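Local coordinates for putative hemin ABC transport system, membrane protein (Burkholderia cenocepacia J2315, PDB 5B57) that probably carries heme across the inner membrane as the membrane-spanning subunit of an ABC importer of the FecCD permease family, at residues 170-181 with 295-303; 308-318 with 364-375. All blocks are in the same frame, centred on the assembly; numbering follows the deposited sequence.

Contact 1 of 2, residues 170-181 with 295-303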
ATOM      1  N   PRO A 170     -34.676  10.923   3.867  1.00 38.84           N
ATOM      2  CA  PRO A 170     -33.614  10.412   4.757  1.00 35.83           C
ATOM      3  C   PRO A 170     -33.782   8.954   5.147  1.00 35.20           C
ATOM      4  O   PRO A 170     -32.782   8.243   5.297  1.00 33.50           O
ATOM      5  CB  PRO A 170     -33.712  11.329   5.982  1.00 37.19           C
ATOM      6  CG  PRO A 170     -35.117  11.765   5.988  1.00 40.39           C
ATOM      7  CD  PRO A 170     -35.467  11.972   4.538  1.00 40.55           C
ATOM      8  N   VAL A 171     -35.015   8.478   5.314  1.00 37.96           N
ATOM      9  CA  VAL A 171     -35.230   7.080   5.687  1.00 40.20           C
ATOM     10  C   VAL A 171     -34.792   6.148   4.563  1.00 39.01           C
ATOM     11  O   VAL A 171     -34.223   5.082   4.818  1.00 39.31           O
ATOM     12  CB  VAL A 171     -36.700   6.858   6.100  1.00 34.70           C
ATOM     13  CG1 VAL A 171     -37.013   5.388   6.273  1.00 35.23           C
ATOM     14  CG2 VAL A 171     -36.986   7.596   7.389  1.00 36.65           C
ATOM     15  N   ALA A 172     -35.020   6.538   3.305  1.00 38.29           N
ATOM     16  CA  ALA A 172     -34.548   5.723   2.184  1.00 28.45           C
ATOM     17  C   ALA A 172     -33.029   5.675   2.148  1.00 32.90           C
ATOM     18  O   ALA A 172     -32.443   4.597   2.056  1.00 34.97           O
ATOM     19  CB  ALA A 172     -35.094   6.260   0.862  1.00 28.76           C
ATOM     20  N   ALA A 173     -32.374   6.842   2.226  1.00 30.74           N
ATOM     21  CA  ALA A 173     -30.910   6.903   2.228  1.00 28.07           C
ATOM     22  C   ALA A 173     -30.325   6.088   3.375  1.00 29.57           C
ATOM     23  O   ALA A 173     -29.272   5.446   3.224  1.00 27.58           O
ATOM     24  CB  ALA A 173     -30.454   8.367   2.316  1.00 24.48           C
ATOM     25  N   PHE A 174     -31.008   6.081   4.518  1.00 30.98           N
ATOM     26  CA  PHE A 174     -30.491   5.375   5.673  1.00 31.69           C
ATOM     27  C   PHE A 174     -30.612   3.868   5.487  1.00 33.42           C
ATOM     28  O   PHE A 174     -29.699   3.119   5.856  1.00 33.88           O
ATOM     29  CB  PHE A 174     -31.225   5.857   6.924  1.00 32.95           C
ATOM     30  CG  PHE A 174     -30.597   5.406   8.204  1.00 32.41           C
ATOM     31  CD1 PHE A 174     -29.323   5.822   8.552  1.00 30.79           C
ATOM     32  CD2 PHE A 174     -31.289   4.575   9.082  1.00 34.34           C
ATOM     33  CE1 PHE A 174     -28.744   5.404   9.760  1.00 32.35           C
ATOM     34  CE2 PHE A 174     -30.711   4.151  10.306  1.00 34.18           C
ATOM     35  CZ  PHE A 174     -29.447   4.562  10.642  1.00 32.78           C
ATOM     36  N   ALA A 175     -31.725   3.398   4.909  1.00 34.20           N
ATOM     37  CA  ALA A 175     -31.874   1.965   4.674  1.00 27.73           C
ATOM     38  C   ALA A 175     -30.874   1.475   3.634  1.00 33.41           C
ATOM     39  O   ALA A 175     -30.166   0.489   3.857  1.00 35.41           O
ATOM     40  CB  ALA A 175     -33.291   1.644   4.235  1.00 29.01           C
ATOM     41  N   GLY A 176     -30.776   2.171   2.506  1.00 25.69           N
ATOM     42  CA  GLY A 176     -29.780   1.805   1.517  1.00 42.17           C
ATOM     43  C   GLY A 176     -28.369   1.885   2.067  1.00 39.53           C
ATOM     44  O   GLY A 176     -27.525   1.023   1.785  1.00 40.33           O
ATOM     45  N   GLY A 177     -28.095   2.922   2.864  1.00 36.87           N
ATOM     46  CA  GLY A 177     -26.769   3.071   3.439  1.00 34.57           C
ATOM     47  C   GLY A 177     -26.378   1.861   4.255  1.00 33.85           C
ATOM     48  O   GLY A 177     -25.299   1.291   4.079  1.00 32.90           O
ATOM     49  N   LEU A 178     -27.274   1.424   5.129  1.00 34.19           N
ATOM     50  CA  LEU A 178     -26.959   0.288   5.970  1.00 27.79           C
ATOM     51  C   LEU A 178     -26.976  -1.011   5.180  1.00 33.40           C
ATOM     52  O   LEU A 178     -26.129  -1.885   5.404  1.00 34.38           O
ATOM     53  CB  LEU A 178     -27.929   0.238   7.141  1.00 31.54           C
ATOM     54  CG  LEU A 178     -27.761   1.467   8.007  1.00 28.40           C
ATOM     55  CD1 LEU A 178     -28.797   1.441   9.074  1.00 29.68           C
ATOM     56  CD2 LEU A 178     -26.382   1.433   8.604  1.00 28.87           C
ATOM     57  N   ALA A 179     -27.927  -1.164   4.254  1.00 28.23           N
ATOM     58  CA  ALA A 179     -28.015  -2.414   3.507  1.00 34.74           C
ATOM     59  C   ALA A 179     -26.744  -2.664   2.703  1.00 35.34           C
ATOM     60  O   ALA A 179     -26.189  -3.772   2.729  1.00 36.55           O
ATOM     61  CB  ALA A 179     -29.238  -2.416   2.594  1.00 29.06           C
ATOM     62  N   VAL A 180     -26.250  -1.646   1.987  1.00 33.58           N
ATOM     63  CA  VAL A 180     -25.075  -1.945   1.175  1.00 34.05           C
ATOM     64  C   VAL A 180     -23.827  -1.966   2.057  1.00 35.50           C
ATOM     65  O   VAL A 180     -22.871  -2.685   1.759  1.00 35.82           O
ATOM     66  CB  VAL A 180     -24.915  -0.996  -0.033  1.00 31.35           C
ATOM     67  CG1 VAL A 180     -26.264  -0.595  -0.650  1.00 30.36           C
ATOM     68  CG2 VAL A 180     -24.138   0.192   0.349  1.00 30.42           C
ATOM     69  N   ALA A 181     -23.825  -1.222   3.170  1.00 36.72           N
ATOM     70  CA  ALA A 181     -22.754  -1.379   4.151  1.00 35.79           C
ATOM     71  C   ALA A 181     -22.782  -2.763   4.773  1.00 28.25           C
ATOM     72  O   ALA A 181     -21.726  -3.304   5.099  1.00 36.42           O
ATOM     73  CB  ALA A 181     -22.855  -0.312   5.231  1.00 25.73           C
ATOM     74  N   ALA A 295     -21.021   2.787  10.339  1.00 26.28           N
ATOM     75  CA  ALA A 295     -22.094   2.724   9.345  1.00 24.41           C
ATOM     76  C   ALA A 295     -23.347   3.413   9.861  1.00 24.56           C
ATOM     77  O   ALA A 295     -24.041   4.113   9.118  1.00 24.26           O
ATOM     78  CB  ALA A 295     -22.376   1.273   8.986  1.00 24.07           C
ATOM     79  N   LEU A 296     -23.599   3.273  11.161  1.00 25.42           N
ATOM     80  CA  LEU A 296     -24.771   3.845  11.804  1.00 24.53           C
ATOM     81  C   LEU A 296     -24.691   5.370  11.901  1.00 23.96           C
ATOM     82  O   LEU A 296     -25.697   6.050  11.650  1.00 25.31           O
ATOM     83  CB  LEU A 296     -24.924   3.201  13.178  1.00 25.86           C
ATOM     84  CG  LEU A 296     -26.030   3.766  14.035  1.00 28.90           C
ATOM     85  CD1 LEU A 296     -27.346   3.512  13.333  1.00 30.38           C
ATOM     86  CD2 LEU A 296     -26.002   3.134  15.412  1.00 29.43           C
ATOM     87  N   ALA A 297     -23.511   5.939  12.252  1.00 22.13           N
ATOM     88  CA  ALA A 297     -23.383   7.403  12.326  1.00 22.52           C
ATOM     89  C   ALA A 297     -23.302   8.080  10.950  1.00 23.60           C
ATOM     90  O   ALA A 297     -24.019   9.056  10.685  1.00 24.21           O
ATOM     91  CB  ALA A 297     -22.169   7.801  13.141  1.00 21.66           C
ATOM     92  N   VAL A 298     -22.416   7.605  10.074  1.00 22.72           N
ATOM     93  CA  VAL A 298     -22.339   8.155   8.723  1.00 21.67           C
ATOM     94  C   VAL A 298     -23.659   7.962   7.980  1.00 24.20           C
ATOM     95  O   VAL A 298     -24.110   8.852   7.246  1.00 25.25           O
ATOM     96  CB  VAL A 298     -21.158   7.521   7.965  1.00 20.84           C
ATOM     97  CG1 VAL A 298     -21.120   8.001   6.522  1.00 21.54           C
ATOM     98  CG2 VAL A 298     -19.866   7.841   8.668  1.00 21.26           C
ATOM     99  N   GLY A 299     -24.299   6.801   8.143  1.00 24.34           N
ATOM    100  CA  GLY A 299     -25.544   6.574   7.419  1.00 24.31           C
ATOM    101  C   GLY A 299     -26.621   7.558   7.824  1.00 26.32           C
ATOM    102  O   GLY A 299     -27.364   8.064   6.986  1.00 26.99           O
ATOM    103  N   ALA A 300     -26.715   7.846   9.122  1.00 25.62           N
ATOM    104  CA  ALA A 300     -27.615   8.886   9.584  1.00 26.60           C
ATOM    105  C   ALA A 300     -27.283  10.233   8.966  1.00 26.56           C
ATOM    106  O   ALA A 300     -28.193  11.006   8.660  1.00 29.91           O
ATOM    107  CB  ALA A 300     -27.563   8.978  11.105  1.00 28.44           C
ATOM    108  N   LEU A 301     -26.000  10.531   8.755  1.00 24.80           N
ATOM    109  CA  LEU A 301     -25.609  11.893   8.381  1.00 25.60           C
ATOM    110  C   LEU A 301     -25.771  12.147   6.893  1.00 27.58           C
ATOM    111  O   LEU A 301     -26.326  13.173   6.486  1.00 27.53           O
ATOM    112  CB  LEU A 301     -24.168  12.151   8.794  1.00 24.43           C
ATOM    113  CG  LEU A 301     -24.087  12.298  10.299  1.00 24.45           C
ATOM    114  CD1 LEU A 301     -22.639  12.249  10.805  1.00 23.65           C
ATOM    115  CD2 LEU A 301     -24.775  13.601  10.643  1.00 25.04           C
ATOM    116  N   VAL A 302     -25.251  11.240   6.067  1.00 27.50           N
ATOM    117  CA  VAL A 302     -25.449  11.340   4.631  1.00 25.87           C
ATOM    118  C   VAL A 302     -26.930  11.409   4.316  1.00 28.93           C
ATOM    119  O   VAL A 302     -27.320  12.013   3.319  1.00 29.50           O
ATOM    120  CB  VAL A 302     -24.762  10.154   3.930  1.00 24.56           C
ATOM    121  CG1 VAL A 302     -24.653  10.397   2.445  1.00 25.51           C
ATOM    122  CG2 VAL A 302     -23.395   9.972   4.496  1.00 25.39           C
ATOM    123  N   SER A 303     -27.778  10.834   5.182  1.00 32.20           N
ATOM    124  CA  SER A 303     -29.215  10.763   4.921  1.00 36.82           C
ATOM    125  C   SER A 303     -29.847  12.131   4.836  1.00 41.67           C
ATOM    126  O   SER A 303     -30.858  12.307   4.140  1.00 49.07           O
ATOM    127  CB  SER A 303     -29.929   9.971   6.011  1.00 39.87           C
ATOM    128  OG  SER A 303     -29.823   8.578   5.760  1.00 44.95           O
TER
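Phe-174 of helix 168-188 lays its ring edge-on against the backbone of helix 283-305 at Gly-299. With CG anti to the backbone N (chi1 -168°), the ring swings across the interface, as a knob in the hole formed by Leu-296, Gly-299, Ala-300 and Ser-303. Phe-174 CE1 lies 4.0 Å from Ala-300 CB, and the CD1–CE1 edge runs along the peptide joining Gly-299 to Ala-300, while Phe-174 CZ reaches CD1 of Leu-296 at 3.6 Å. That methyl and the carbonyl O of Leu-296 both meet the ring at its rim. Leu-178, one turn further along the same helix, places CD1 over one ring face, offset toward the rim, and sends its other methyl, CD2, across to Ala-295, 3.6 Å from O and 4.0 Å from CB. Gly-299, with no side chain, lets the Phe-174 edge come down on the main chain. Both segments lie in predicted membrane-spanning helices of the FecCD permease fold, here antiparallel neighbours; the axes of these segments approach to 8.2 Å, with directions 147° apart. The backbones come closest at the Pro-170 end, where the CA atoms of Pro-170 and Ser-303 are 4.4 Å apart. The Ser-303 hydroxyl, turned back over its own helix with OG anti to the carbonyl carbon (chi1 -82°), lies between two acceptors: Pro-170 O across the contact at 3.0 Å and Gly-299 O one turn back at 2.8 Å. One proton must serve either, so the choice stays open, but both keep this buried oxygen in polar company. Ala-173 CB and Phe-174 CB pack against the same OG. At the other end Ala-181 and Ala-295 meet through their CB atoms, with Val-139 touching both; helix 242-260 adds Cys-251 beside Phe-174 and Ala-300.

Contact 2 of 2, residues 308-318 with 364-375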
ATOM      1  N   ILE A 308     -20.651  14.892   1.674  1.00 35.24           N
ATOM      2  CA  ILE A 308     -19.613  15.782   2.165  1.00 39.77           C
ATOM      3  C   ILE A 308     -18.709  14.758   2.786  1.00 44.48           C
ATOM      4  O   ILE A 308     -19.226  13.951   3.553  1.00 53.53           O
ATOM      5  CB  ILE A 308     -20.153  16.781   3.209  1.00 41.26           C
ATOM      6  CG1 ILE A 308     -21.432  17.490   2.735  1.00 41.15           C
ATOM      7  CG2 ILE A 308     -19.104  17.783   3.555  1.00 42.09           C
ATOM      8  CD1 ILE A 308     -22.582  17.427   3.739  1.00 40.39           C
ATOM      9  N   GLY A 309     -17.403  14.723   2.519  1.00 40.76           N
ATOM     10  CA  GLY A 309     -16.628  15.742   1.856  1.00 38.76           C
ATOM     11  C   GLY A 309     -15.387  16.086   2.700  1.00 35.61           C
ATOM     12  O   GLY A 309     -15.363  17.136   3.327  1.00 36.25           O
ATOM     13  N   PHE A 310     -14.390  15.204   2.778  1.00 31.76           N
ATOM     14  CA  PHE A 310     -13.050  15.523   3.323  1.00 28.35           C
ATOM     15  C   PHE A 310     -12.893  15.752   4.824  1.00 26.07           C
ATOM     16  O   PHE A 310     -11.757  15.739   5.295  1.00 25.31           O
ATOM     17  CB  PHE A 310     -12.448  16.768   2.647  1.00 27.58           C
ATOM     18  CG  PHE A 310     -12.061  16.541   1.235  1.00 26.80           C
ATOM     19  CD1 PHE A 310     -10.799  16.049   0.929  1.00 24.75           C
ATOM     20  CD2 PHE A 310     -12.981  16.765   0.198  1.00 26.55           C
ATOM     21  CE1 PHE A 310     -10.443  15.793  -0.382  1.00 24.56           C
ATOM     22  CE2 PHE A 310     -12.634  16.512  -1.128  1.00 25.57           C
ATOM     23  CZ  PHE A 310     -11.358  16.023  -1.420  1.00 25.32           C
ATOM     24  N   ILE A 311     -13.961  16.023   5.587  1.00 25.80           N
ATOM     25  CA  ILE A 311     -13.757  16.333   7.009  1.00 25.31           C
ATOM     26  C   ILE A 311     -13.166  15.131   7.739  1.00 24.87           C
ATOM     27  O   ILE A 311     -12.187  15.264   8.474  1.00 25.80           O
ATOM     28  CB  ILE A 311     -15.058  16.815   7.690  1.00 25.02           C
ATOM     29  CG1 ILE A 311     -15.243  18.309   7.511  1.00 24.70           C
ATOM     30  CG2 ILE A 311     -15.010  16.602   9.228  1.00 24.15           C
ATOM     31  CD1 ILE A 311     -15.625  18.657   6.193  1.00 25.32           C
ATOM     32  N   GLY A 312     -13.748  13.943   7.551  1.00 24.34           N
ATOM     33  CA  GLY A 312     -13.291  12.752   8.258  1.00 23.09           C
ATOM     34  C   GLY A 312     -11.853  12.342   7.955  1.00 24.14           C
ATOM     35  O   GLY A 312     -11.318  11.466   8.649  1.00 23.02           O
ATOM     36  N   LEU A 313     -11.229  12.923   6.918  1.00 24.89           N
ATOM     37  CA  LEU A 313      -9.796  12.772   6.677  1.00 23.24           C
ATOM     38  C   LEU A 313      -9.019  13.878   7.382  1.00 23.50           C
ATOM     39  O   LEU A 313      -8.122  13.595   8.179  1.00 25.37           O
ATOM     40  CB  LEU A 313      -9.514  12.791   5.175  1.00 23.03           C
ATOM     41  CG  LEU A 313      -9.018  11.546   4.429  1.00 24.74           C
ATOM     42  CD1 LEU A 313      -9.988  10.390   4.506  1.00 24.49           C
ATOM     43  CD2 LEU A 313      -8.779  11.883   2.973  1.00 25.12           C
ATOM     44  N   VAL A 314      -9.400  15.135   7.136  1.00 23.14           N
ATOM     45  CA  VAL A 314      -8.687  16.299   7.672  1.00 23.46           C
ATOM     46  C   VAL A 314      -8.714  16.324   9.201  1.00 25.53           C
ATOM     47  O   VAL A 314      -7.678  16.444   9.856  1.00 27.84           O
ATOM     48  CB  VAL A 314      -9.284  17.600   7.100  1.00 21.53           C
ATOM     49  CG1 VAL A 314      -8.710  18.813   7.830  1.00 19.80           C
ATOM     50  CG2 VAL A 314      -9.050  17.691   5.609  1.00 20.59           C
ATOM     51  N   ALA A 315      -9.894  16.292   9.793  1.00 25.16           N
ATOM     52  CA  ALA A 315      -9.947  16.574  11.221  1.00 25.12           C
ATOM     53  C   ALA A 315      -9.120  15.591  12.037  1.00 26.12           C
ATOM     54  O   ALA A 315      -8.230  16.048  12.769  1.00 28.54           O
ATOM     55  CB  ALA A 315     -11.399  16.669  11.688  1.00 25.13           C
ATOM     56  N   PRO A 316      -9.282  14.269  11.935  1.00 25.79           N
ATOM     57  CA  PRO A 316      -8.481  13.397  12.812  1.00 27.03           C
ATOM     58  C   PRO A 316      -7.006  13.449  12.516  1.00 30.67           C
ATOM     59  O   PRO A 316      -6.216  12.936  13.322  1.00 33.46           O
ATOM     60  CB  PRO A 316      -9.051  11.999  12.555  1.00 27.08           C
ATOM     61  CG  PRO A 316      -9.632  12.078  11.250  1.00 27.47           C
ATOM     62  CD  PRO A 316     -10.083  13.484  10.988  1.00 25.32           C
ATOM     63  N   HIS A 317      -6.604  14.067  11.405  1.00 31.82           N
ATOM     64  CA  HIS A 317      -5.190  14.197  11.089  1.00 32.28           C
ATOM     65  C   HIS A 317      -4.542  15.397  11.758  1.00 33.25           C
ATOM     66  O   HIS A 317      -3.372  15.324  12.130  1.00 36.00           O
ATOM     67  CB  HIS A 317      -4.974  14.294   9.582  1.00 33.18           C
ATOM     68  CG  HIS A 317      -3.552  14.064   9.175  1.00 36.54           C
ATOM     69  ND1 HIS A 317      -3.000  12.803   9.068  1.00 36.48           N
ATOM     70  CD2 HIS A 317      -2.554  14.936   8.896  1.00 37.41           C
ATOM     71  CE1 HIS A 317      -1.732  12.908   8.715  1.00 35.91           C
ATOM     72  NE2 HIS A 317      -1.436  14.192   8.609  1.00 37.35           N
ATOM     73  N   CYS A 318      -5.251  16.497  11.938  1.00 31.63           N
ATOM     74  CA  CYS A 318      -4.626  17.613  12.639  1.00 31.15           C
ATOM     75  C   CYS A 318      -4.587  17.348  14.132  1.00 30.95           C
ATOM     76  O   CYS A 318      -3.581  17.643  14.794  1.00 32.56           O
ATOM     77  CB  CYS A 318      -5.363  18.915  12.336  1.00 31.98           C
ATOM     78  SG  CYS A 318      -5.728  19.152  10.585  1.00 33.54           S
ATOM     79  N   THR A 364     -16.202  22.096   1.585  1.00 26.11           N
ATOM     80  CA  THR A 364     -15.299  21.157   2.241  1.00 23.91           C
ATOM     81  C   THR A 364     -14.209  20.655   1.297  1.00 24.75           C
ATOM     82  O   THR A 364     -13.124  20.301   1.763  1.00 24.96           O
ATOM     83  CB  THR A 364     -16.069  19.995   2.849  1.00 22.35           C
ATOM     84  OG1 THR A 364     -16.764  19.269   1.830  1.00 25.20           O
ATOM     85  CG2 THR A 364     -17.046  20.537   3.786  1.00 20.36           C
ATOM     86  N   ALA A 365     -14.464  20.615  -0.018  1.00 24.12           N
ATOM     87  CA  ALA A 365     -13.389  20.296  -0.952  1.00 20.06           C
ATOM     88  C   ALA A 365     -12.354  21.402  -0.984  1.00 20.71           C
ATOM     89  O   ALA A 365     -11.178  21.146  -1.269  1.00 22.20           O
ATOM     90  CB  ALA A 365     -13.926  20.066  -2.359  1.00 26.37           C
ATOM     91  N   LEU A 366     -12.757  22.624  -0.701  1.00 21.51           N
ATOM     92  CA  LEU A 366     -11.774  23.687  -0.667  1.00 33.56           C
ATOM     93  C   LEU A 366     -10.975  23.701   0.631  1.00 33.59           C
ATOM     94  O   LEU A 366     -10.053  24.515   0.759  1.00 35.05           O
ATOM     95  CB  LEU A 366     -12.455  25.028  -0.904  1.00 34.31           C
ATOM     96  CG  LEU A 366     -13.108  25.081  -2.280  1.00 23.57           C
ATOM     97  CD1 LEU A 366     -13.979  26.314  -2.337  1.00 24.65           C
ATOM     98  CD2 LEU A 366     -12.044  25.056  -3.368  1.00 23.71           C
ATOM     99  N   LEU A 367     -11.306  22.829   1.593  1.00 32.22           N
ATOM    100  CA  LEU A 367     -10.396  22.475   2.683  1.00 30.17           C
ATOM    101  C   LEU A 367      -9.491  21.315   2.286  1.00 31.11           C
ATOM    102  O   LEU A 367      -8.276  21.371   2.494  1.00 32.69           O
ATOM    103  CB  LEU A 367     -11.166  22.082   3.941  1.00 27.91           C
ATOM    104  CG  LEU A 367     -11.736  23.190   4.807  1.00 29.01           C
ATOM    105  CD1 LEU A 367     -12.863  22.661   5.656  1.00 29.33           C
ATOM    106  CD2 LEU A 367     -10.636  23.709   5.684  1.00 30.13           C
ATOM    107  N   GLY A 368     -10.084  20.244   1.747  1.00 28.83           N
ATOM    108  CA  GLY A 368      -9.297  19.119   1.300  1.00 26.90           C
ATOM    109  C   GLY A 368      -8.133  19.532   0.420  1.00 27.28           C
ATOM    110  O   GLY A 368      -7.004  19.076   0.613  1.00 27.73           O
ATOM    111  N   ALA A 369      -8.382  20.411  -0.551  1.00 26.61           N
ATOM    112  CA  ALA A 369      -7.323  20.703  -1.514  1.00 27.57           C
ATOM    113  C   ALA A 369      -6.093  21.292  -0.820  1.00 28.43           C
ATOM    114  O   ALA A 369      -5.000  20.700  -0.923  1.00 26.23           O
ATOM    115  CB  ALA A 369      -7.877  21.570  -2.646  1.00 29.46           C
ATOM    116  N   PRO A 370      -6.191  22.397  -0.053  1.00 30.06           N
ATOM    117  CA  PRO A 370      -5.004  22.872   0.695  1.00 30.16           C
ATOM    118  C   PRO A 370      -4.455  21.878   1.713  1.00 33.13           C
ATOM    119  O   PRO A 370      -3.235  21.839   1.921  1.00 35.07           O
ATOM    120  CB  PRO A 370      -5.515  24.139   1.396  1.00 28.44           C
ATOM    121  CG  PRO A 370      -6.983  23.927   1.501  1.00 27.58           C
ATOM    122  CD  PRO A 370      -7.363  23.245   0.207  1.00 28.21           C
ATOM    123  N   PHE A 371      -5.301  21.065   2.354  1.00 48.41           N
ATOM    124  CA  PHE A 371      -4.800  20.044   3.270  1.00 37.20           C
ATOM    125  C   PHE A 371      -3.873  19.061   2.570  1.00 42.28           C
ATOM    126  O   PHE A 371      -2.807  18.719   3.092  1.00 37.30           O
ATOM    127  CB  PHE A 371      -5.950  19.281   3.905  1.00 43.59           C
ATOM    128  CG  PHE A 371      -5.497  18.112   4.739  1.00 44.42           C
ATOM    129  CD1 PHE A 371      -5.008  18.316   6.021  1.00 46.93           C
ATOM    130  CD2 PHE A 371      -5.544  16.814   4.247  1.00 42.76           C
ATOM    131  CE1 PHE A 371      -4.580  17.250   6.798  1.00 47.04           C
ATOM    132  CE2 PHE A 371      -5.115  15.743   5.023  1.00 43.00           C
ATOM    133  CZ  PHE A 371      -4.633  15.959   6.293  1.00 44.76           C
ATOM    134  N   PHE A 372      -4.289  18.543   1.413  1.00 41.65           N
ATOM    135  CA  PHE A 372      -3.441  17.597   0.692  1.00 41.29           C
ATOM    136  C   PHE A 372      -2.272  18.294   0.009  1.00 42.92           C
ATOM    137  O   PHE A 372      -1.216  17.689  -0.168  1.00 35.64           O
ATOM    138  CB  PHE A 372      -4.267  16.802  -0.322  1.00 39.32           C
ATOM    139  CG  PHE A 372      -4.917  15.590   0.259  1.00 37.76           C
ATOM    140  CD1 PHE A 372      -6.134  15.687   0.911  1.00 37.60           C
ATOM    141  CD2 PHE A 372      -4.293  14.359   0.181  1.00 37.04           C
ATOM    142  CE1 PHE A 372      -6.725  14.580   1.470  1.00 37.16           C
ATOM    143  CE2 PHE A 372      -4.879  13.251   0.730  1.00 36.78           C
ATOM    144  CZ  PHE A 372      -6.101  13.365   1.384  1.00 36.53           C
ATOM    145  N   LEU A 373      -2.432  19.558  -0.376  1.00 46.16           N
ATOM    146  CA  LEU A 373      -1.285  20.324  -0.854  1.00 50.54           C
ATOM    147  C   LEU A 373      -0.261  20.534   0.257  1.00 55.09           C
ATOM    148  O   LEU A 373       0.944  20.528  -0.011  1.00 60.77           O
ATOM    149  CB  LEU A 373      -1.748  21.663  -1.414  1.00 53.28           C
ATOM    150  CG  LEU A 373      -1.409  21.960  -2.867  1.00 56.93           C
ATOM    151  CD1 LEU A 373      -1.727  20.750  -3.715  1.00 54.47           C
ATOM    152  CD2 LEU A 373      -2.236  23.167  -3.302  1.00 60.93           C
ATOM    153  N   ALA A 374      -0.719  20.727   1.508  1.00 53.99           N
ATOM    154  CA  ALA A 374       0.191  20.780   2.656  1.00 55.36           C
ATOM    155  C   ALA A 374       0.905  19.444   2.903  1.00 52.76           C
ATOM    156  O   ALA A 374       2.125  19.417   3.118  1.00 44.45           O
ATOM    157  CB  ALA A 374      -0.569  21.204   3.909  1.00 43.14           C
ATOM    158  N   LEU A 375       0.158  18.334   2.929  1.00 46.56           N
ATOM    159  CA  LEU A 375       0.759  17.004   2.961  1.00 42.44           C
ATOM    160  C   LEU A 375       1.867  16.858   1.924  1.00 42.68           C
ATOM    161  O   LEU A 375       2.984  16.452   2.254  1.00 44.71           O
ATOM    162  CB  LEU A 375      -0.309  15.936   2.732  1.00 39.16           C
ATOM    163  CG  LEU A 375      -1.117  15.474   3.940  1.00 38.76           C
ATOM    164  CD1 LEU A 375      -1.387  13.989   3.812  1.00 37.33           C
ATOM    165  CD2 LEU A 375      -0.325  15.775   5.190  1.00 40.87           C
TER
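Phe-371 turns its CG away from its own backbone N (chi1 173°), which raises the ring from helix 360-378 between Val-314 and His-317; Phe-310 reaches the other way, its CG anti to the carbonyl carbon (chi1 -70°), and brings its ring against the main chain at Ala-365 and Gly-368. Val-314 CG2 sits over one face of Phe-371, 4.0 Å from the ring centroid, in a CH-pi contact. His-317 comes to the rim of that ring, its CD2 3.5 Å from Phe-371 CZ and the two planes 84° apart, while His-317 ND1 is hydrogen-bonded to Arg-320. Leu-313 CD2 meets the edge of Phe-372 at CZ. Gly-368 offers only its CA to Phe-310 CD1, at 3.4 Å. Near the cis peptide before Gly-309, Thr-364 turns CG2 to Ile-311 CD1; its OG1 comes near Gly-309 O, but its hydrogen bond goes to Gly-361 O. Ala-208 and Ile-204 of the second subunit, another copy of this protein, touch Phe-310 and Phe-372 respectively, bringing these rings to the dimer interface. Across the two segments the join is thus essentially apolar and aromatic, with no hydrogen bond between them, so it rests on shape and ring contacts.

Contact 1 closes before contact 2 opens, so the two follow in series along the chain, both within the FecCD permease fold. They are tied by consecutive helices: 283-305 belongs to contact 1, and 311-323, next in the chain, to contact 2. Their centres lie about 23 Å apart on opposite sides of the chain's centre, and their nearest atoms stay about 6 Å apart without touching. Helix 94-128 packs on both. Contact 1 joins helices 168-188 and 283-305, whereas contact 2, with helix 360-378, borders the second subunit, so the short link between helices 283-305 and 311-323 leads from a helix pair that no other chain touches to one at the dimer interface.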